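GP37 (Pseudomonas phage phikz, PDB 5FT0) probably inhibits the host RNA degradosome by acting on its ribonuclease RNase E. Local coordinates at residues A[2-7]-A[69-74]; A[26-31]-A[48-53]; A[151-156]-A[198-203]; A[209-214]-A[227-232]. All coordinates share one frame; numbering follows the deposited sequence.

How the interactions relate
From the N terminus, the chain first runs through edge strand 4-6, and interaction 1 closes a long loop by laying helix 67-82 against that strand. Interaction 2 sits within this loop: residues 26-31 and 48-53 meet at one end of the hairpin of strands 30-37 and 42-48. The two touch directly, Ile6 being paired with Ile30 in the same four-stranded antiparallel sheet. Interactions 3 and 4 follow in series, in the seven-stranded sheet. Interaction 3 closes the loop that holds helix 158-187, and interaction 4 the hairpin 206-217/220-232; they meet where strands 197-202 and 206-217 pair, Glu199 with Tyr210. Centres of interactions 1 and 3 lie about 36 Å apart.

Interaction 1 of 4, residues A[2-7]-A[69-74]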
# COMPACT_ATOMS: atom_id res chain seq x y z
N THR A 2 -8.62 -9.06 -27.50
CA THR A 2 -8.65 -7.76 -28.15
C THR A 2 -7.89 -6.73 -27.30
O THR A 2 -8.14 -6.64 -26.09
CB THR A 2 -10.08 -7.27 -28.39
N GLN A 3 -6.97 -5.96 -27.89
CA GLN A 3 -6.66 -5.96 -29.32
C GLN A 3 -6.06 -7.27 -29.82
O GLN A 3 -6.14 -7.59 -31.01
CB GLN A 3 -5.72 -4.79 -29.65
CG GLN A 3 -5.54 -4.51 -31.13
CD GLN A 3 -4.80 -3.20 -31.40
OE1 GLN A 3 -4.78 -2.30 -30.55
NE2 GLN A 3 -4.20 -3.09 -32.57
N PHE A 4 -5.47 -8.03 -28.90
CA PHE A 4 -5.11 -9.42 -29.18
C PHE A 4 -4.89 -10.15 -27.87
O PHE A 4 -4.73 -9.53 -26.81
CB PHE A 4 -3.89 -9.53 -30.09
CG PHE A 4 -2.61 -9.08 -29.46
CD1 PHE A 4 -2.22 -7.75 -29.49
CD2 PHE A 4 -1.77 -10.00 -28.84
CE1 PHE A 4 -1.04 -7.34 -28.91
CE2 PHE A 4 -0.58 -9.60 -28.26
CZ PHE A 4 -0.22 -8.27 -28.30
N ASN A 5 -4.87 -11.47 -27.95
CA ASN A 5 -4.72 -12.34 -26.79
C ASN A 5 -3.41 -13.11 -26.86
O ASN A 5 -2.89 -13.39 -27.94
CB ASN A 5 -5.88 -13.34 -26.69
CG ASN A 5 -7.24 -12.66 -26.65
OD1 ASN A 5 -7.60 -12.03 -25.65
ND2 ASN A 5 -8.00 -12.79 -27.73
N ILE A 6 -2.88 -13.43 -25.68
CA ILE A 6 -1.74 -14.32 -25.54
C ILE A 6 -2.20 -15.47 -24.65
O ILE A 6 -2.42 -15.27 -23.44
CB ILE A 6 -0.52 -13.62 -24.93
CG1 ILE A 6 -0.10 -12.42 -25.78
CG2 ILE A 6 0.65 -14.59 -24.78
CD1 ILE A 6 1.10 -11.67 -25.24
N THR A 7 -2.37 -16.65 -25.23
CA THR A 7 -2.85 -17.76 -24.41
C THR A 7 -1.75 -18.21 -23.45
O THR A 7 -0.56 -17.93 -23.64
CB THR A 7 -3.30 -18.94 -25.27
OG1 THR A 7 -2.15 -19.58 -25.86
CG2 THR A 7 -4.22 -18.47 -26.39
N MSE A 69 4.84 -7.02 -32.71
CA MSE A 69 5.86 -6.39 -31.87
C MSE A 69 5.43 -6.35 -30.40
O MSE A 69 6.22 -6.64 -29.51
CB MSE A 69 6.17 -4.98 -32.37
CG MSE A 69 7.04 -4.18 -31.41
SE MSE A 69 7.15 -2.29 -31.88
CE MSE A 69 8.14 -2.46 -33.55
N VAL A 70 4.17 -5.96 -30.16
CA VAL A 70 3.68 -5.88 -28.79
C VAL A 70 3.62 -7.28 -28.18
O VAL A 70 3.93 -7.47 -27.00
CB VAL A 70 2.32 -5.17 -28.74
CG1 VAL A 70 1.78 -5.15 -27.32
CG2 VAL A 70 2.45 -3.75 -29.28
N ARG A 71 3.21 -8.27 -28.97
CA ARG A 71 3.18 -9.65 -28.47
C ARG A 71 4.58 -10.10 -28.06
O ARG A 71 4.76 -10.72 -27.01
CB ARG A 71 2.61 -10.58 -29.54
CG ARG A 71 2.55 -12.04 -29.11
CD ARG A 71 2.07 -12.93 -30.24
NE ARG A 71 0.75 -12.55 -30.72
CZ ARG A 71 -0.39 -13.09 -30.29
NH1 ARG A 71 -0.37 -14.03 -29.36
NH2 ARG A 71 -1.55 -12.68 -30.79
N GLU A 72 5.58 -9.79 -28.89
CA GLU A 72 6.95 -10.15 -28.55
C GLU A 72 7.41 -9.43 -27.29
O GLU A 72 8.04 -10.03 -26.41
CB GLU A 72 7.89 -9.82 -29.71
CG GLU A 72 8.44 -11.03 -30.43
CD GLU A 72 9.64 -10.69 -31.30
OE1 GLU A 72 9.75 -9.52 -31.74
OE2 GLU A 72 10.48 -11.58 -31.54
N TYR A 73 7.09 -8.14 -27.18
CA TYR A 73 7.51 -7.37 -26.01
C TYR A 73 6.92 -7.95 -24.73
O TYR A 73 7.63 -8.14 -23.73
CB TYR A 73 7.12 -5.90 -26.15
CG TYR A 73 7.50 -5.09 -24.93
CD1 TYR A 73 8.80 -4.63 -24.77
CD2 TYR A 73 6.58 -4.82 -23.93
CE1 TYR A 73 9.17 -3.91 -23.65
CE2 TYR A 73 6.94 -4.10 -22.81
CZ TYR A 73 8.23 -3.65 -22.67
OH TYR A 73 8.60 -2.93 -21.56
N VAL A 74 5.62 -8.25 -24.73
CA VAL A 74 4.97 -8.77 -23.54
C VAL A 74 5.56 -10.12 -23.16
O VAL A 74 5.76 -10.42 -21.98
CB VAL A 74 3.45 -8.84 -23.74
CG1 VAL A 74 2.78 -9.50 -22.54
CG2 VAL A 74 2.87 -7.46 -23.97
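Phe4 and Ile6, alternate residues of edge strand 4-6, both turn their side chains to helix 67-82, where Val70, Arg71 and Val74 receive them. The apolar contacts come in two places. Val70 CG1 meets the edge of the Phe4 ring, 3.8 Å from CZ, and one helical turn on, Val74 CG1 lies 3.8 Å from Ile6 CD1. Phe4 CG sits between its backbone N and carbonyl carbon (chi1 68°), and the ring reaches the helix backbone, with CZ 3.5 Å from Arg71 N. Val70 and Val74 also pack on Val45 of the sheet.

Between these contacts runs Arg71, modelled in two conformations; the contacts of one are described, and are less firm than the apolar ones. Phe4 CD2 lies over one face of its guanidinium, 3.3 Å from NH2, with the two planes 41° apart. NH1 and NH2 both donate to Asn5 O, at 3.0 Å and 3.2 Å, but both bonds are bent and weak. NH1 also forms a salt bridge with Glu10 of helix 8-15.

That salt bridge is probably the main electrostatic hold on the guanidinium in this conformer, while Asn5 O and the Phe4 ring add only weak, bent bonds and packing.

Interaction 2 of 4, residues A[26-31]-A[48-53]; sequences KLEDIS and ATMSSH
Glu28 directs its carboxylate at Ser51, and the two residues meet through a pair of bonds. CG lies anti to the carbonyl carbon (chi1 -63°), and the chain then runs extended to the turn that follows strand 42-48. There OE1 accepts from Ser51 N at 3.0 Å through its syn lone pair, the side facing the other oxygen. OE2 takes the Ser51 hydroxyl, OG donating over 2.6 Å, also on the syn side but 26° out of the carboxylate plane. Backbone and side chain of one serine thus grip both oxygens and fix the rotation of the group. Thr49 CB comes within 3.4 Å of OE1 from the same turn.

Ile30 and Thr49 lie side by side and point the same way, with Ile30 CD1 only 3.4 Å from Thr49 CG2, tighter than normal van der Waals contact. The other branch of Thr49 faces its own turn: OG1, between the backbone N and carbonyl carbon (chi1 66°), accepts from Ser52 N at 3.1 Å. Where the backbones diverge, a water bridges them, donating to Asp29 O and accepting from Met50 N. Asp29 turns its carboxylate the other way, to Trp8 N of helix 8-15.

Beyond the water the strands pair regularly, Ser31 N to Ala48 O at 3.0 Å and Ala48 N to Ser31 O in return. This is a hydrogen-bonded antiparallel pair at the open end of a beta hairpin, strands 30-37 and 42-48, next to an ST motif begun by Thr49.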
# COMPACT_ATOMS: atom_id res chain seq x y z
N LYS A 26 1.92 -18.81 -11.96
CA LYS A 26 0.63 -19.16 -12.55
C LYS A 26 0.46 -18.43 -13.88
O LYS A 26 0.69 -17.22 -13.96
CB LYS A 26 -0.50 -18.78 -11.59
CG LYS A 26 -1.88 -19.07 -12.12
CD LYS A 26 -2.11 -20.56 -12.25
CE LYS A 26 -3.50 -20.87 -12.76
NZ LYS A 26 -3.73 -22.34 -12.84
N LEU A 27 0.06 -19.17 -14.91
CA LEU A 27 -0.08 -18.62 -16.26
C LEU A 27 -1.53 -18.69 -16.70
O LEU A 27 -2.16 -19.75 -16.65
CB LEU A 27 0.81 -19.38 -17.25
CG LEU A 27 2.31 -19.42 -16.99
CD1 LEU A 27 3.01 -20.24 -18.05
CD2 LEU A 27 2.89 -18.01 -16.92
N GLU A 28 -2.06 -17.55 -17.13
CA GLU A 28 -3.42 -17.46 -17.66
C GLU A 28 -3.39 -16.73 -18.99
O GLU A 28 -2.43 -16.02 -19.31
CB GLU A 28 -4.36 -16.73 -16.69
CG GLU A 28 -4.55 -17.43 -15.35
CD GLU A 28 -5.46 -16.64 -14.43
OE1 GLU A 28 -5.33 -15.40 -14.38
OE2 GLU A 28 -6.30 -17.27 -13.75
N ASP A 29 -4.47 -16.89 -19.76
CA ASP A 29 -4.64 -16.13 -20.99
C ASP A 29 -4.58 -14.64 -20.69
O ASP A 29 -5.18 -14.15 -19.72
CB ASP A 29 -5.96 -16.48 -21.67
CG ASP A 29 -6.02 -17.92 -22.14
OD1 ASP A 29 -4.96 -18.57 -22.26
OD2 ASP A 29 -7.14 -18.41 -22.40
N ILE A 30 -3.84 -13.91 -21.53
CA ILE A 30 -3.67 -12.46 -21.40
C ILE A 30 -4.50 -11.80 -22.49
O ILE A 30 -4.38 -12.16 -23.67
CB ILE A 30 -2.19 -12.05 -21.55
CG1 ILE A 30 -1.27 -12.69 -20.51
CG2 ILE A 30 -2.07 -10.55 -21.36
CD1 ILE A 30 -1.26 -12.00 -19.17
N SER A 31 -5.31 -10.82 -22.11
CA SER A 31 -5.90 -9.90 -23.08
C SER A 31 -5.04 -8.64 -23.11
O SER A 31 -4.82 -8.01 -22.08
CB SER A 31 -7.35 -9.56 -22.72
OG SER A 31 -7.89 -8.65 -23.66
N ALA A 48 -4.38 -7.90 -19.12
CA ALA A 48 -5.44 -8.25 -18.18
C ALA A 48 -5.65 -9.75 -18.14
O ALA A 48 -5.75 -10.40 -19.19
CB ALA A 48 -6.76 -7.55 -18.55
N THR A 49 -5.72 -10.31 -16.93
CA THR A 49 -6.07 -11.70 -16.69
C THR A 49 -7.31 -11.78 -15.81
O THR A 49 -7.84 -10.77 -15.35
CB THR A 49 -4.93 -12.47 -16.03
OG1 THR A 49 -4.71 -11.96 -14.70
CG2 THR A 49 -3.66 -12.36 -16.82
N MSE A 50 -7.75 -13.01 -15.56
CA MSE A 50 -8.89 -13.24 -14.70
C MSE A 50 -8.50 -13.12 -13.23
O MSE A 50 -9.21 -12.50 -12.44
CB MSE A 50 -9.49 -14.62 -14.97
CG MSE A 50 -10.90 -14.79 -14.45
SE MSE A 50 -11.40 -16.66 -14.26
CE MSE A 50 -10.10 -17.18 -12.90
N SER A 51 -7.35 -13.70 -12.86
CA SER A 51 -6.98 -13.83 -11.46
C SER A 51 -6.23 -12.62 -10.91
O SER A 51 -6.51 -12.18 -9.79
CB SER A 51 -6.15 -15.10 -11.25
OG SER A 51 -6.94 -16.26 -11.47
N SER A 52 -5.27 -12.07 -11.66
CA SER A 52 -4.42 -10.98 -11.15
C SER A 52 -4.15 -9.93 -12.23
O SER A 52 -3.02 -9.68 -12.65
CB SER A 52 -3.11 -11.54 -10.60
OG SER A 52 -2.10 -11.57 -11.60
N HIS A 53 -5.22 -9.27 -12.67
CA HIS A 53 -5.14 -8.14 -13.61
C HIS A 53 -5.08 -6.84 -12.80
O HIS A 53 -5.55 -6.86 -11.64
CB HIS A 53 -6.36 -8.16 -14.53
O HOH W 1 -7.13 -14.95 -17.74

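Interaction 3 of 4, residues A[151-156]-A[198-203]; sequences GIFKTD and VEMYQF
Met200, a selenomethionine, lies against Phe153 in a Met-aromatic contact at the margin of the seven-stranded antiparallel sheet, where the chain leaving edge strand 149-151 passes strand 197-202. SE approaches the ring at its edge, 5.5 Å from the centroid and 77° off the ring normal, and the two side chains cross at about a right angle. Met200 has the most surface covered here. Its CG is anti to the backbone N (chi1 170°), and the bend at chi3 carries CE back toward the backbone of residues 151-153.

Phe153 CB packs on Met200 CB at 4.1 Å. Val198, two residues back on the same strand, also meets Phe153, obliquely: Val198 CG1 lies 4.0 Å from Phe153 CD2, while CG2 meets Thr155 OG1. Beyond the two segments, Phe153 packs edge-to-face with Phe161 and touches Leu164 of helix 158-187, so the segment 151-156 joins that helix to the sheet.

The backbones are joined by one hydrogen bond, Gly151 N to Met200 O at 3.2 Å, its donor well above the carbonyl plane. Close by, Met200 CE rests 3.2 Å from Ile152 O.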
# COMPACT_ATOMS: atom_id res chain seq x y z
N GLY A 151 30.37 6.02 -9.43
CA GLY A 151 31.60 5.36 -9.05
C GLY A 151 31.85 4.15 -9.91
O GLY A 151 31.10 3.90 -10.86
N ILE A 152 32.90 3.38 -9.61
CA ILE A 152 33.20 2.15 -10.33
C ILE A 152 33.11 0.99 -9.35
O ILE A 152 33.78 1.00 -8.31
CB ILE A 152 34.59 2.20 -10.99
CG1 ILE A 152 34.72 3.45 -11.87
CG2 ILE A 152 34.85 0.92 -11.79
CD1 ILE A 152 34.15 3.29 -13.27
N PHE A 153 32.26 0.02 -9.67
CA PHE A 153 32.03 -1.15 -8.83
C PHE A 153 32.60 -2.38 -9.53
O PHE A 153 32.36 -2.59 -10.72
CB PHE A 153 30.54 -1.34 -8.55
CG PHE A 153 30.24 -2.38 -7.50
CD1 PHE A 153 30.17 -2.03 -6.16
CD2 PHE A 153 30.02 -3.70 -7.86
CE1 PHE A 153 29.89 -2.99 -5.20
CE2 PHE A 153 29.74 -4.65 -6.91
CZ PHE A 153 29.68 -4.30 -5.57
N LYS A 154 33.36 -3.18 -8.79
CA LYS A 154 33.98 -4.39 -9.32
C LYS A 154 33.31 -5.61 -8.69
O LYS A 154 33.31 -5.76 -7.47
CB LYS A 154 35.49 -4.41 -9.04
CG LYS A 154 36.22 -3.17 -9.53
N THR A 155 32.74 -6.47 -9.54
CA THR A 155 32.05 -7.66 -9.04
C THR A 155 33.02 -8.73 -8.55
O THR A 155 32.63 -9.58 -7.75
CB THR A 155 31.13 -8.23 -10.12
OG1 THR A 155 30.46 -7.16 -10.79
CG2 THR A 155 30.09 -9.15 -9.51
N ASP A 156 34.27 -8.70 -9.02
CA ASP A 156 35.26 -9.66 -8.54
C ASP A 156 35.55 -9.49 -7.06
O ASP A 156 35.89 -10.46 -6.37
CB ASP A 156 36.56 -9.52 -9.34
CG ASP A 156 36.41 -9.89 -10.79
OD1 ASP A 156 35.55 -10.75 -11.10
OD2 ASP A 156 37.14 -9.32 -11.63
N VAL A 198 27.30 -3.00 -15.10
CA VAL A 198 27.37 -2.68 -13.68
C VAL A 198 27.55 -1.17 -13.56
O VAL A 198 28.51 -0.62 -14.11
CB VAL A 198 28.50 -3.42 -12.96
CG1 VAL A 198 28.43 -3.18 -11.46
CG2 VAL A 198 28.45 -4.91 -13.28
N GLU A 199 26.64 -0.51 -12.85
CA GLU A 199 26.71 0.93 -12.69
C GLU A 199 26.39 1.30 -11.25
O GLU A 199 25.35 0.91 -10.72
CB GLU A 199 25.76 1.64 -13.66
CG GLU A 199 26.37 1.81 -15.05
CD GLU A 199 25.34 2.15 -16.11
OE1 GLU A 199 24.30 2.76 -15.78
OE2 GLU A 199 25.57 1.79 -17.29
N MSE A 200 27.30 2.03 -10.62
CA MSE A 200 27.12 2.47 -9.24
C MSE A 200 26.81 3.96 -9.21
O MSE A 200 27.45 4.76 -9.89
CB MSE A 200 28.37 2.16 -8.41
CG MSE A 200 28.37 2.81 -7.03
SE MSE A 200 29.72 2.07 -5.83
CE MSE A 200 31.32 2.53 -6.84
N TYR A 201 25.81 4.33 -8.41
CA TYR A 201 25.39 5.71 -8.27
C TYR A 201 25.44 6.10 -6.81
O TYR A 201 24.93 5.37 -5.95
CB TYR A 201 23.99 5.93 -8.84
CG TYR A 201 23.89 5.64 -10.31
CD1 TYR A 201 24.17 6.62 -11.25
CD2 TYR A 201 23.53 4.38 -10.77
CE1 TYR A 201 24.09 6.36 -12.61
CE2 TYR A 201 23.45 4.11 -12.12
CZ TYR A 201 23.73 5.10 -13.04
OH TYR A 201 23.65 4.84 -14.38
N GLN A 202 26.06 7.24 -6.52
CA GLN A 202 26.15 7.76 -5.17
C GLN A 202 25.17 8.91 -5.02
O GLN A 202 25.23 9.89 -5.77
CB GLN A 202 27.57 8.23 -4.84
CG GLN A 202 27.73 8.68 -3.40
CD GLN A 202 27.55 7.54 -2.41
OE1 GLN A 202 27.97 6.41 -2.67
NE2 GLN A 202 26.90 7.83 -1.29
N PHE A 203 24.26 8.78 -4.06
CA PHE A 203 23.38 9.86 -3.66
C PHE A 203 23.86 10.41 -2.32
O PHE A 203 24.78 9.86 -1.70
CB PHE A 203 21.92 9.37 -3.57
CG PHE A 203 21.41 8.79 -4.86
CD1 PHE A 203 21.69 7.47 -5.20
CD2 PHE A 203 20.64 9.55 -5.73
CE1 PHE A 203 21.23 6.93 -6.39
CE2 PHE A 203 20.17 9.01 -6.91
CZ PHE A 203 20.46 7.70 -7.24

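Interaction 4 of 4, residues A[209-214]-A[227-232]. With ARG (arginine), chain C.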
# COMPACT_ATOMS: atom_id res chain seq x y z
N VAL A 209 23.69 0.31 -6.59
CA VAL A 209 24.46 -0.41 -7.60
C VAL A 209 23.49 -1.22 -8.44
O VAL A 209 22.70 -2.01 -7.90
CB VAL A 209 25.54 -1.30 -6.97
CG1 VAL A 209 26.37 -1.96 -8.06
CG2 VAL A 209 26.42 -0.49 -6.04
N TYR A 210 23.54 -1.03 -9.75
CA TYR A 210 22.65 -1.71 -10.68
C TYR A 210 23.44 -2.76 -11.46
O TYR A 210 24.48 -2.45 -12.05
CB TYR A 210 22.00 -0.72 -11.65
CG TYR A 210 21.02 0.22 -10.98
CD1 TYR A 210 21.46 1.30 -10.23
CD2 TYR A 210 19.65 0.04 -11.13
CE1 TYR A 210 20.57 2.17 -9.62
CE2 TYR A 210 18.75 0.90 -10.52
CZ TYR A 210 19.21 1.96 -9.77
OH TYR A 210 18.32 2.82 -9.17
N PHE A 211 22.94 -3.99 -11.46
CA PHE A 211 23.50 -5.08 -12.25
C PHE A 211 22.48 -5.44 -13.32
O PHE A 211 21.44 -6.04 -13.02
CB PHE A 211 23.81 -6.29 -11.37
CG PHE A 211 24.68 -5.98 -10.18
CD1 PHE A 211 24.13 -5.54 -8.99
CD2 PHE A 211 26.06 -6.14 -10.26
CE1 PHE A 211 24.93 -5.26 -7.90
CE2 PHE A 211 26.86 -5.86 -9.17
CZ PHE A 211 26.30 -5.42 -8.00
N SER A 212 22.77 -5.09 -14.57
CA SER A 212 21.86 -5.31 -15.68
C SER A 212 22.39 -6.41 -16.60
O SER A 212 23.60 -6.62 -16.71
CB SER A 212 21.63 -4.03 -16.47
OG SER A 212 20.91 -3.09 -15.69
N PHE A 213 21.46 -7.10 -17.26
CA PHE A 213 21.80 -8.25 -18.08
C PHE A 213 20.93 -8.25 -19.33
O PHE A 213 19.79 -7.79 -19.31
CB PHE A 213 21.60 -9.57 -17.31
CG PHE A 213 22.30 -9.61 -15.99
CD1 PHE A 213 23.64 -9.98 -15.91
CD2 PHE A 213 21.64 -9.27 -14.82
CE1 PHE A 213 24.29 -10.01 -14.69
CE2 PHE A 213 22.28 -9.30 -13.60
CZ PHE A 213 23.61 -9.68 -13.54
N GLU A 214 21.50 -8.77 -20.41
CA GLU A 214 20.80 -8.94 -21.68
C GLU A 214 20.90 -10.39 -22.09
O GLU A 214 22.00 -10.95 -22.13
CB GLU A 214 21.40 -8.04 -22.77
CG GLU A 214 21.45 -6.57 -22.41
CD GLU A 214 22.32 -5.77 -23.36
OE1 GLU A 214 21.83 -5.38 -24.44
OE2 GLU A 214 23.51 -5.54 -23.03
N ILE A 227 19.20 -6.20 -11.30
CA ILE A 227 19.17 -6.33 -9.85
C ILE A 227 19.74 -5.05 -9.27
O ILE A 227 20.85 -4.63 -9.64
CB ILE A 227 19.98 -7.56 -9.37
CG1 ILE A 227 19.41 -8.84 -9.97
CG2 ILE A 227 19.98 -7.62 -7.86
CD1 ILE A 227 20.13 -10.09 -9.53
N LYS A 228 18.99 -4.42 -8.37
CA LYS A 228 19.42 -3.21 -7.70
C LYS A 228 19.71 -3.53 -6.24
O LYS A 228 18.91 -4.19 -5.57
CB LYS A 228 18.37 -2.11 -7.78
CG LYS A 228 18.79 -0.82 -7.07
CD LYS A 228 17.74 0.28 -7.18
CE LYS A 228 16.56 0.02 -6.27
NZ LYS A 228 15.57 1.13 -6.32
N ILE A 229 20.87 -3.07 -5.76
CA ILE A 229 21.26 -3.22 -4.36
C ILE A 229 21.50 -1.82 -3.80
O ILE A 229 22.16 -0.99 -4.44
CB ILE A 229 22.51 -4.10 -4.21
CG1 ILE A 229 22.26 -5.47 -4.85
CG2 ILE A 229 22.87 -4.27 -2.74
CD1 ILE A 229 23.46 -6.37 -4.85
N VAL A 230 20.95 -1.56 -2.62
CA VAL A 230 21.01 -0.24 -2.00
C VAL A 230 21.76 -0.35 -0.68
O VAL A 230 21.45 -1.20 0.16
CB VAL A 230 19.60 0.33 -1.76
CG1 VAL A 230 19.69 1.75 -1.19
CG2 VAL A 230 18.79 0.31 -3.04
N ARG A 231 22.76 0.51 -0.51
CA ARG A 231 23.39 0.74 0.78
C ARG A 231 23.01 2.13 1.26
O ARG A 231 23.17 3.11 0.52
CB ARG A 231 24.91 0.62 0.70
CG ARG A 231 25.59 0.77 2.06
CD ARG A 231 27.02 1.25 1.90
NE ARG A 231 27.82 1.02 3.10
CZ ARG A 231 28.08 1.94 4.02
NH1 ARG A 231 27.59 3.17 3.88
NH2 ARG A 231 28.81 1.64 5.08
N TYR A 232 22.49 2.22 2.48
CA TYR A 232 22.05 3.49 3.02
C TYR A 232 23.21 4.17 3.75
O TYR A 232 24.31 3.63 3.84
CB TYR A 232 20.82 3.28 3.89
CG TYR A 232 19.65 2.74 3.09
CD1 TYR A 232 18.87 3.58 2.31
CD2 TYR A 232 19.35 1.38 3.09
CE1 TYR A 232 17.81 3.09 1.57
CE2 TYR A 232 18.29 0.88 2.35
CZ TYR A 232 17.53 1.74 1.59
OH TYR A 232 16.48 1.26 0.85
N ARG C . 23.07 -8.22 -26.20
CA ARG C . 23.25 -8.28 -27.64
C ARG C . 24.73 -8.42 -28.00
O ARG C . 25.60 -7.90 -27.30
CB ARG C . 22.66 -7.03 -28.30
CG ARG C . 23.23 -5.74 -27.74
CD ARG C . 22.47 -4.53 -28.24
NE ARG C . 23.10 -3.29 -27.79
CZ ARG C . 22.88 -2.73 -26.60
NH1 ARG C . 22.03 -3.28 -25.75
NH2 ARG C . 23.50 -1.61 -26.28
OXT ARG C . 25.09 -9.07 -28.98
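Val209 and Ile229 exchange both of their backbone hydrogen bonds: Val209 N donates to Ile229 O at 2.9 Å, and Ile229 N returns a bond to Val209 O at 3.0 Å. Two residues along, Phe211 and Ile227 form a second hydrogen-bonded pair, with Phe211 N to Ile227 O at 2.8 Å and Ile227 N to Phe211 O completing it. Tyr210 and Lys228 between them form a non-hydrogen-bonded pair, so their backbone polar groups face outward, Tyr210 to Glu199 and Lys228 to Glu129 on the neighbouring strands. The carbonyls of Val209 and Ile227 each receive a further CA-H...O contact.

On the Tyr210 side of the sheet, Lys228 runs alongside the ring, its CG over one face in a CH-pi contact 4.0 Å from the centroid. Both polar ends are met beyond the pair: Lys228 NZ by a salt bridge to Glu129, Tyr210 OH by a hydrogen bond to Glu208. Ile229 CD1 reaches Phe211 CE1 at 3.6 Å on the face that packs against helix 158-187, where Phe211 touches Ile177 and Ile229 touches Val173.

Farther along strand 206-217, Glu214 OE1 lies 2.5 Å from NH1 of the bound arginine, a hydrogen bond modelled so short that its exact length is doubtful; Phe190, Asp192 and Ala194 complete that pocket. The regular ladder is typical of a beta hairpin, here strands 206-217 and 220-232 in the middle of the seven-stranded sheet.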